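PDB 3VOC: Beta/alpha-amylase from Paenibacillus polymyxa, which cleaves successive maltose units from the non-reducing ends of starch chains through its family 14 beta-amylase domain, the part of the larger beta/alpha-amylase precursor crystallised here. Local coordinates for residues 317-329 against 338-350. Residues are numbered along the deposited sequence; the frame is centred on the assembly and turned at random.
Sequences LDLTFTCLEMSDS and PSTLVDTVSSIAN. With TRS (2-amino-2-hydroxymethyl-propane-1,3-diol), chain J.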
ATOM      1  N   LEU A 317      12.532   4.034   4.980  1.00 15.82           N
ATOM      2  CA  LEU A 317      11.722   3.768   3.789  1.00 15.75           C
ATOM      3  C   LEU A 317      11.152   5.064   3.242  1.00 15.56           C
ATOM      4  O   LEU A 317      10.742   5.957   4.010  1.00 15.68           O
ATOM      5  CB  LEU A 317      10.560   2.829   4.125  1.00 15.22           C
ATOM      6  CG  LEU A 317      10.950   1.437   4.665  1.00 16.00           C
ATOM      7  CD1 LEU A 317       9.741   0.665   5.141  1.00 14.66           C
ATOM      8  CD2 LEU A 317      11.708   0.619   3.619  1.00 15.93           C
ATOM      9  N   ASP A 318      11.119   5.171   1.916  1.00 15.22           N
ATOM     10  CA  ASP A 318      10.490   6.314   1.270  1.00 15.26           C
ATOM     11  C   ASP A 318       8.991   6.098   1.250  1.00 15.02           C
ATOM     12  O   ASP A 318       8.527   4.962   1.321  1.00 14.85           O
ATOM     13  CB  ASP A 318      11.022   6.488  -0.153  1.00 15.50           C
ATOM     14  CG  ASP A 318      12.474   6.962  -0.189  1.00 15.78           C
ATOM     15  OD1 ASP A 318      13.079   7.190   0.871  1.00 16.45           O
ATOM     16  OD2 ASP A 318      13.004   7.133  -1.295  1.00 18.37           O
ATOM     17  N   LEU A 319       8.238   7.187   1.158  1.00 14.80           N
ATOM     18  CA  LEU A 319       6.776   7.102   1.237  1.00 15.48           C
ATOM     19  C   LEU A 319       6.157   7.403  -0.115  1.00 15.76           C
ATOM     20  O   LEU A 319       6.436   8.446  -0.715  1.00 15.96           O
ATOM     21  CB  LEU A 319       6.239   8.083   2.296  1.00 14.64           C
ATOM     22  CG  LEU A 319       4.718   8.295   2.356  1.00 15.54           C
ATOM     23  CD1 LEU A 319       4.092   6.991   2.741  1.00 14.98           C
ATOM     24  CD2 LEU A 319       4.355   9.377   3.385  1.00 16.59           C
ATOM     25  N   THR A 320       5.317   6.486  -0.591  1.00 16.27           N
ATOM     26  CA  THR A 320       4.512   6.727  -1.775  1.00 16.22           C
ATOM     27  C   THR A 320       3.098   7.050  -1.296  1.00 16.28           C
ATOM     28  O   THR A 320       2.508   6.317  -0.477  1.00 16.11           O
ATOM     29  CB  THR A 320       4.509   5.507  -2.720  1.00 16.91           C
ATOM     30  OG1 THR A 320       5.836   5.302  -3.227  1.00 18.89           O
ATOM     31  CG2 THR A 320       3.514   5.694  -3.892  1.00 17.28           C
ATOM     32  N   PHE A 321       2.566   8.156  -1.784  1.00 15.72           N
ATOM     33  CA  PHE A 321       1.180   8.468  -1.523  1.00 16.92           C
ATOM     34  C   PHE A 321       0.437   8.589  -2.842  1.00 17.95           C
ATOM     35  O   PHE A 321       1.056   8.629  -3.909  1.00 18.38           O
ATOM     36  CB  PHE A 321       1.023   9.719  -0.633  1.00 16.62           C
ATOM     37  CG  PHE A 321      -0.328   9.806   0.030  1.00 16.03           C
ATOM     38  CD1 PHE A 321      -0.730   8.821   0.934  1.00 15.47           C
ATOM     39  CD2 PHE A 321      -1.213  10.837  -0.284  1.00 15.58           C
ATOM     40  CE1 PHE A 321      -2.006   8.872   1.531  1.00 15.55           C
ATOM     41  CE2 PHE A 321      -2.493  10.906   0.319  1.00 15.10           C
ATOM     42  CZ  PHE A 321      -2.885   9.922   1.218  1.00 13.09           C
ATOM     43  N   THR A 322      -0.891   8.624  -2.764  1.00 18.93           N
ATOM     44  CA  THR A 322      -1.747   8.516  -3.937  1.00 18.95           C
ATOM     45  C   THR A 322      -2.848   9.575  -3.886  1.00 19.30           C
ATOM     46  O   THR A 322      -2.865  10.417  -2.974  1.00 19.32           O
ATOM     47  CB  THR A 322      -2.340   7.083  -4.024  1.00 19.65           C
ATOM     48  OG1 THR A 322      -3.171   6.978  -5.178  1.00 18.63           O
ATOM     49  CG2 THR A 322      -3.155   6.759  -2.779  1.00 19.25           C
ATOM     50  N   CYS A 323      -3.758   9.536  -4.858  1.00 18.74           N
ATOM     51  CA  CYS A 323      -4.830  10.538  -5.019  1.00 19.35           C
ATOM     52  C   CYS A 323      -4.348  11.925  -5.433  1.00 18.62           C
ATOM     53  O   CYS A 323      -5.125  12.893  -5.369  1.00 18.31           O
ATOM     54  CB  CYS A 323      -5.707  10.688  -3.774  1.00 19.23           C
ATOM     55  SG  CYS A 323      -6.288   9.175  -3.141  1.00 24.18           S
ATOM     56  N   LEU A 324      -3.101  12.018  -5.897  1.00 17.25           N
ATOM     57  CA  LEU A 324      -2.543  13.297  -6.328  1.00 16.94           C
ATOM     58  C   LEU A 324      -3.339  14.011  -7.431  1.00 16.89           C
ATOM     59  O   LEU A 324      -3.245  15.243  -7.584  1.00 17.61           O
ATOM     60  CB  LEU A 324      -1.082  13.135  -6.755  1.00 16.15           C
ATOM     61  CG  LEU A 324      -0.068  13.394  -5.644  1.00 15.89           C
ATOM     62  CD1 LEU A 324      -0.131  12.322  -4.551  1.00 15.34           C
ATOM     63  CD2 LEU A 324       1.336  13.437  -6.250  1.00 14.84           C
ATOM     64  N   GLU A 325      -4.128  13.245  -8.185  1.00 16.71           N
ATOM     65  CA  GLU A 325      -4.893  13.810  -9.300  1.00 16.32           C
ATOM     66  C   GLU A 325      -6.268  14.360  -8.918  1.00 16.73           C
ATOM     67  O   GLU A 325      -6.929  15.019  -9.749  1.00 15.78           O
ATOM     68  CB  GLU A 325      -5.045  12.772 -10.431  1.00 16.17           C
ATOM     69  CG  GLU A 325      -6.255  11.823 -10.326  1.00 16.00           C
ATOM     70  CD  GLU A 325      -6.115  10.697  -9.278  1.00 15.86           C
ATOM     71  OE1 GLU A 325      -5.178  10.716  -8.440  1.00 15.92           O
ATOM     72  OE2 GLU A 325      -6.969   9.781  -9.298  1.00 15.41           O
ATOM     73  N   MET A 326      -6.703  14.087  -7.686  1.00 16.41           N
ATOM     74  CA  MET A 326      -8.084  14.376  -7.264  0.55 16.97           C
ATOM     75  C   MET A 326      -8.253  15.726  -6.579  1.00 17.13           C
ATOM     76  O   MET A 326      -7.328  16.228  -5.942  1.00 17.36           O
ATOM     77  CB  MET A 326      -8.584  13.306  -6.305  0.55 16.63           C
ATOM     78  CG  MET A 326      -8.926  12.006  -6.953  0.55 16.71           C
ATOM     79  SD  MET A 326      -9.625  10.899  -5.719  0.55 17.30           S
ATOM     80  CE  MET A 326      -9.643   9.414  -6.741  0.55 12.89           C
ATOM     81  N   SER A 327      -9.452  16.291  -6.698  0.55 16.99           N
ATOM     82  CA  SER A 327      -9.781  17.567  -6.053  0.55 16.79           C
ATOM     83  C   SER A 327     -10.639  17.343  -4.820  0.55 17.18           C
ATOM     84  O   SER A 327     -11.301  16.312  -4.694  0.55 17.47           O
ATOM     85  CB  SER A 327     -10.520  18.492  -7.029  0.55 16.82           C
ATOM     86  OG  SER A 327      -9.731  18.787  -8.160  0.55 13.26           O
ATOM     87  N   ASP A 328     -10.620  18.315  -3.912  1.00 17.83           N
ATOM     88  CA  ASP A 328     -11.492  18.302  -2.741  1.00 18.12           C
ATOM     89  C   ASP A 328     -12.945  18.485  -3.123  1.00 19.04           C
ATOM     90  O   ASP A 328     -13.271  19.280  -4.008  1.00 19.11           O
ATOM     91  CB  ASP A 328     -11.095  19.419  -1.777  1.00 17.44           C
ATOM     92  CG  ASP A 328      -9.953  19.022  -0.867  1.00 17.50           C
ATOM     93  OD1 ASP A 328      -9.624  17.822  -0.806  1.00 16.44           O
ATOM     94  OD2 ASP A 328      -9.391  19.912  -0.208  1.00 16.69           O
ATOM     95  N   SER A 329     -13.816  17.750  -2.451  1.00 19.38           N
ATOM     96  CA  SER A 329     -15.241  17.964  -2.598  1.00 20.56           C
ATOM     97  C   SER A 329     -15.829  18.241  -1.227  1.00 20.58           C
ATOM     98  O   SER A 329     -16.275  19.366  -0.948  1.00 20.39           O
ATOM     99  CB  SER A 329     -15.931  16.774  -3.267  1.00 20.94           C
ATOM    100  OG  SER A 329     -17.339  16.899  -3.115  1.00 24.60           O
ATOM    101  N   PRO A 338      -9.672  14.441  -0.923  1.00 15.56           N
ATOM    102  CA  PRO A 338      -8.373  13.850  -1.266  1.00 15.59           C
ATOM    103  C   PRO A 338      -7.263  14.861  -1.429  1.00 15.34           C
ATOM    104  O   PRO A 338      -6.121  14.543  -1.148  1.00 15.18           O
ATOM    105  CB  PRO A 338      -8.637  13.130  -2.607  1.00 15.52           C
ATOM    106  CG  PRO A 338      -9.863  13.802  -3.166  1.00 15.29           C
ATOM    107  CD  PRO A 338     -10.689  14.179  -1.962  1.00 15.40           C
ATOM    108  N   SER A 339      -7.580  16.074  -1.889  1.00 16.04           N
ATOM    109  CA  SER A 339      -6.533  17.070  -2.101  1.00 15.98           C
ATOM    110  C   SER A 339      -5.971  17.564  -0.761  1.00 16.10           C
ATOM    111  O   SER A 339      -4.757  17.702  -0.598  1.00 15.40           O
ATOM    112  CB  SER A 339      -7.067  18.236  -2.950  1.00 16.74           C
ATOM    113  OG  SER A 339      -6.043  19.173  -3.183  1.00 18.66           O
ATOM    114  N   THR A 340      -6.863  17.824   0.197  1.00 16.00           N
ATOM    115  CA  THR A 340      -6.473  18.103   1.589  1.00 15.72           C
ATOM    116  C   THR A 340      -5.684  16.942   2.203  1.00 15.37           C
ATOM    117  O   THR A 340      -4.718  17.153   2.920  1.00 15.60           O
ATOM    118  CB  THR A 340      -7.731  18.409   2.442  1.00 16.30           C
ATOM    119  OG1 THR A 340      -8.259  19.694   2.065  1.00 16.97           O
ATOM    120  CG2 THR A 340      -7.432  18.392   3.958  1.00 16.73           C
ATOM    121  N   LEU A 341      -6.107  15.710   1.935  1.00 15.19           N
ATOM    122  CA  LEU A 341      -5.403  14.525   2.458  1.00 14.52           C
ATOM    123  C   LEU A 341      -3.964  14.463   1.935  1.00 14.43           C
ATOM    124  O   LEU A 341      -3.015  14.267   2.719  1.00 14.15           O
ATOM    125  CB  LEU A 341      -6.175  13.241   2.121  1.00 14.47           C
ATOM    126  CG  LEU A 341      -5.578  11.892   2.527  1.00 14.83           C
ATOM    127  CD1 LEU A 341      -5.384  11.811   4.042  1.00 16.01           C
ATOM    128  CD2 LEU A 341      -6.500  10.769   2.020  1.00 14.15           C
ATOM    129  N   VAL A 342      -3.808  14.662   0.628  1.00 13.85           N
ATOM    130  CA  VAL A 342      -2.472  14.736   0.029  1.00 14.54           C
ATOM    131  C   VAL A 342      -1.632  15.820   0.712  1.00 14.83           C
ATOM    132  O   VAL A 342      -0.477  15.578   1.056  1.00 14.36           O
ATOM    133  CB  VAL A 342      -2.524  15.008  -1.500  1.00 13.79           C
ATOM    134  CG1 VAL A 342      -1.103  15.284  -2.036  1.00 14.67           C
ATOM    135  CG2 VAL A 342      -3.182  13.816  -2.254  1.00 14.54           C
ATOM    136  N   ASP A 343      -2.212  17.013   0.896  1.00 16.03           N
ATOM    137  CA  ASP A 343      -1.494  18.105   1.581  1.00 17.15           C
ATOM    138  C   ASP A 343      -1.073  17.695   2.992  1.00 17.25           C
ATOM    139  O   ASP A 343       0.069  17.908   3.376  1.00 17.21           O
ATOM    140  CB  ASP A 343      -2.326  19.384   1.660  1.00 17.06           C
ATOM    141  CG  ASP A 343      -2.586  20.010   0.301  1.00 19.25           C
ATOM    142  OD1 ASP A 343      -2.033  19.530  -0.712  1.00 19.44           O
ATOM    143  OD2 ASP A 343      -3.368  20.992   0.251  1.00 21.76           O
ATOM    144  N   THR A 344      -1.999  17.091   3.736  1.00 17.78           N
ATOM    145  CA  THR A 344      -1.727  16.641   5.106  1.00 18.08           C
ATOM    146  C   THR A 344      -0.553  15.669   5.156  1.00 17.69           C
ATOM    147  O   THR A 344       0.435  15.923   5.845  1.00 18.49           O
ATOM    148  CB  THR A 344      -2.979  16.002   5.745  1.00 18.79           C
ATOM    149  OG1 THR A 344      -4.008  16.996   5.836  1.00 17.96           O
ATOM    150  CG2 THR A 344      -2.656  15.479   7.166  1.00 18.59           C
ATOM    151  N   VAL A 345      -0.649  14.578   4.406  1.00 17.15           N
ATOM    152  CA  VAL A 345       0.367  13.528   4.421  1.00 16.36           C
ATOM    153  C   VAL A 345       1.691  14.078   3.914  1.00 16.37           C
ATOM    154  O   VAL A 345       2.754  13.868   4.536  1.00 15.60           O
ATOM    155  CB  VAL A 345      -0.084  12.296   3.587  1.00 16.62           C
ATOM    156  CG1 VAL A 345       1.097  11.349   3.302  1.00 15.44           C
ATOM    157  CG2 VAL A 345      -1.227  11.561   4.291  1.00 16.39           C
ATOM    158  N   SER A 346       1.621  14.815   2.810  1.00 16.39           N
ATOM    159  CA  SER A 346       2.825  15.404   2.206  1.00 16.68           C
ATOM    160  C   SER A 346       3.547  16.384   3.137  1.00 17.07           C
ATOM    161  O   SER A 346       4.774  16.331   3.249  1.00 17.00           O
ATOM    162  CB  SER A 346       2.503  16.075   0.858  1.00 16.64           C
ATOM    163  OG  SER A 346       1.995  15.138  -0.087  1.00 16.55           O
ATOM    164  N   SER A 347       2.793  17.272   3.784  1.00 17.70           N
ATOM    165  CA  SER A 347       3.363  18.236   4.753  1.00 19.21           C
ATOM    166  C   SER A 347       4.067  17.542   5.917  1.00 18.69           C
ATOM    167  O   SER A 347       5.153  17.955   6.338  1.00 18.57           O
ATOM    168  CB  SER A 347       2.271  19.137   5.337  1.00 19.62           C
ATOM    169  OG  SER A 347       1.859  20.107   4.392  1.00 24.40           O
ATOM    170  N   ILE A 348       3.433  16.502   6.446  1.00 18.14           N
ATOM    171  CA  ILE A 348       4.034  15.735   7.537  1.00 18.12           C
ATOM    172  C   ILE A 348       5.323  15.055   7.084  1.00 17.91           C
ATOM    173  O   ILE A 348       6.359  15.178   7.749  1.00 17.28           O
ATOM    174  CB  ILE A 348       3.052  14.719   8.127  1.00 18.23           C
ATOM    175  CG1 ILE A 348       1.848  15.459   8.732  1.00 18.90           C
ATOM    176  CG2 ILE A 348       3.774  13.791   9.161  1.00 18.73           C
ATOM    177  CD1 ILE A 348       0.668  14.563   9.102  1.00 19.31           C
ATOM    178  N   ALA A 349       5.264  14.341   5.960  1.00 17.45           N
ATOM    179  CA  ALA A 349       6.466  13.716   5.408  1.00 17.14           C
ATOM    180  C   ALA A 349       7.611  14.726   5.213  1.00 17.60           C
ATOM    181  O   ALA A 349       8.750  14.464   5.614  1.00 16.51           O
ATOM    182  CB  ALA A 349       6.138  13.009   4.104  1.00 16.77           C
ATOM    183  N   ASN A 350       7.318  15.882   4.613  1.00 17.73           N
ATOM    184  CA  ASN A 350       8.380  16.893   4.412  1.00 19.57           C
ATOM    185  C   ASN A 350       8.923  17.455   5.712  1.00 19.67           C
ATOM    186  O   ASN A 350      10.126  17.658   5.837  1.00 19.60           O
ATOM    187  CB  ASN A 350       7.932  18.041   3.503  1.00 19.57           C
ATOM    188  CG  ASN A 350       7.904  17.636   2.043  1.00 21.42           C
ATOM    189  OD1 ASN A 350       8.591  16.697   1.635  1.00 22.29           O
ATOM    190  ND2 ASN A 350       7.102  18.334   1.253  1.00 21.60           N
TER
HETATM  191  C   TRS J 509      -6.991  23.061  -1.206  1.00 36.67           C
HETATM  192  C1  TRS J 509      -6.360  21.682  -0.944  1.00 36.25           C
HETATM  193  C2  TRS J 509      -8.237  23.234  -0.335  1.00 36.45           C
HETATM  194  C3  TRS J 509      -6.030  24.221  -0.969  1.00 37.10           C
HETATM  195  N   TRS J 509      -7.362  23.152  -2.620  1.00 36.46           N
HETATM  196  O1  TRS J 509      -5.067  21.598  -1.521  1.00 35.73           O
HETATM  197  O2  TRS J 509      -9.306  22.483  -0.880  1.00 36.49           O
HETATM  198  O3  TRS J 509      -5.612  24.195   0.375  1.00 38.15           O
HETATM  199  O   HOH W   1      -8.795  20.714  -4.414  1.00 13.90           O
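Phe321 and Val345 meet in the apolar half of this contact, CG2 of Val345 lying over one ring face in a CH-pi contact, 4.1 Å from the ring centroid. With CG anti to the backbone N (chi1 -161°), the Phe321 ring reaches the helix, and its CZ abuts Leu341 CG at 3.6 Å, near the ring plane. Further along, Leu319 CD2 packs on Val345 CG1 at 3.8 Å and, more loosely, on Ala349 CB. Strand 318-321 and helix 338-350 run nearly antiparallel, at 173°, as successive elements of a beta-alpha-beta unit in the eight-stranded TIM barrel. Thr322, which probably binds substrate, follows that strand. In the loop beyond, Cys323 CB packs on Pro338 CB at 4.0 Å. The polar half gathers at the helix N-terminus, where Asp328 OD1 accepts a nearly straight bond from Thr340 N (2.9 Å, 170°) and a weak one from Ser339 N. Its other oxygen, OD2, takes the Thr340 hydroxyl OG1 at 2.5 Å and O2 of a Tris molecule probably carried over from the crystallisation liquor. Replacing Asp328 by alanine removes both carboxylate oxygens and would probably leave Thr340 N and OG1 without these acceptors. Ser339 OG instead bonds Lys375 of helix 367-378.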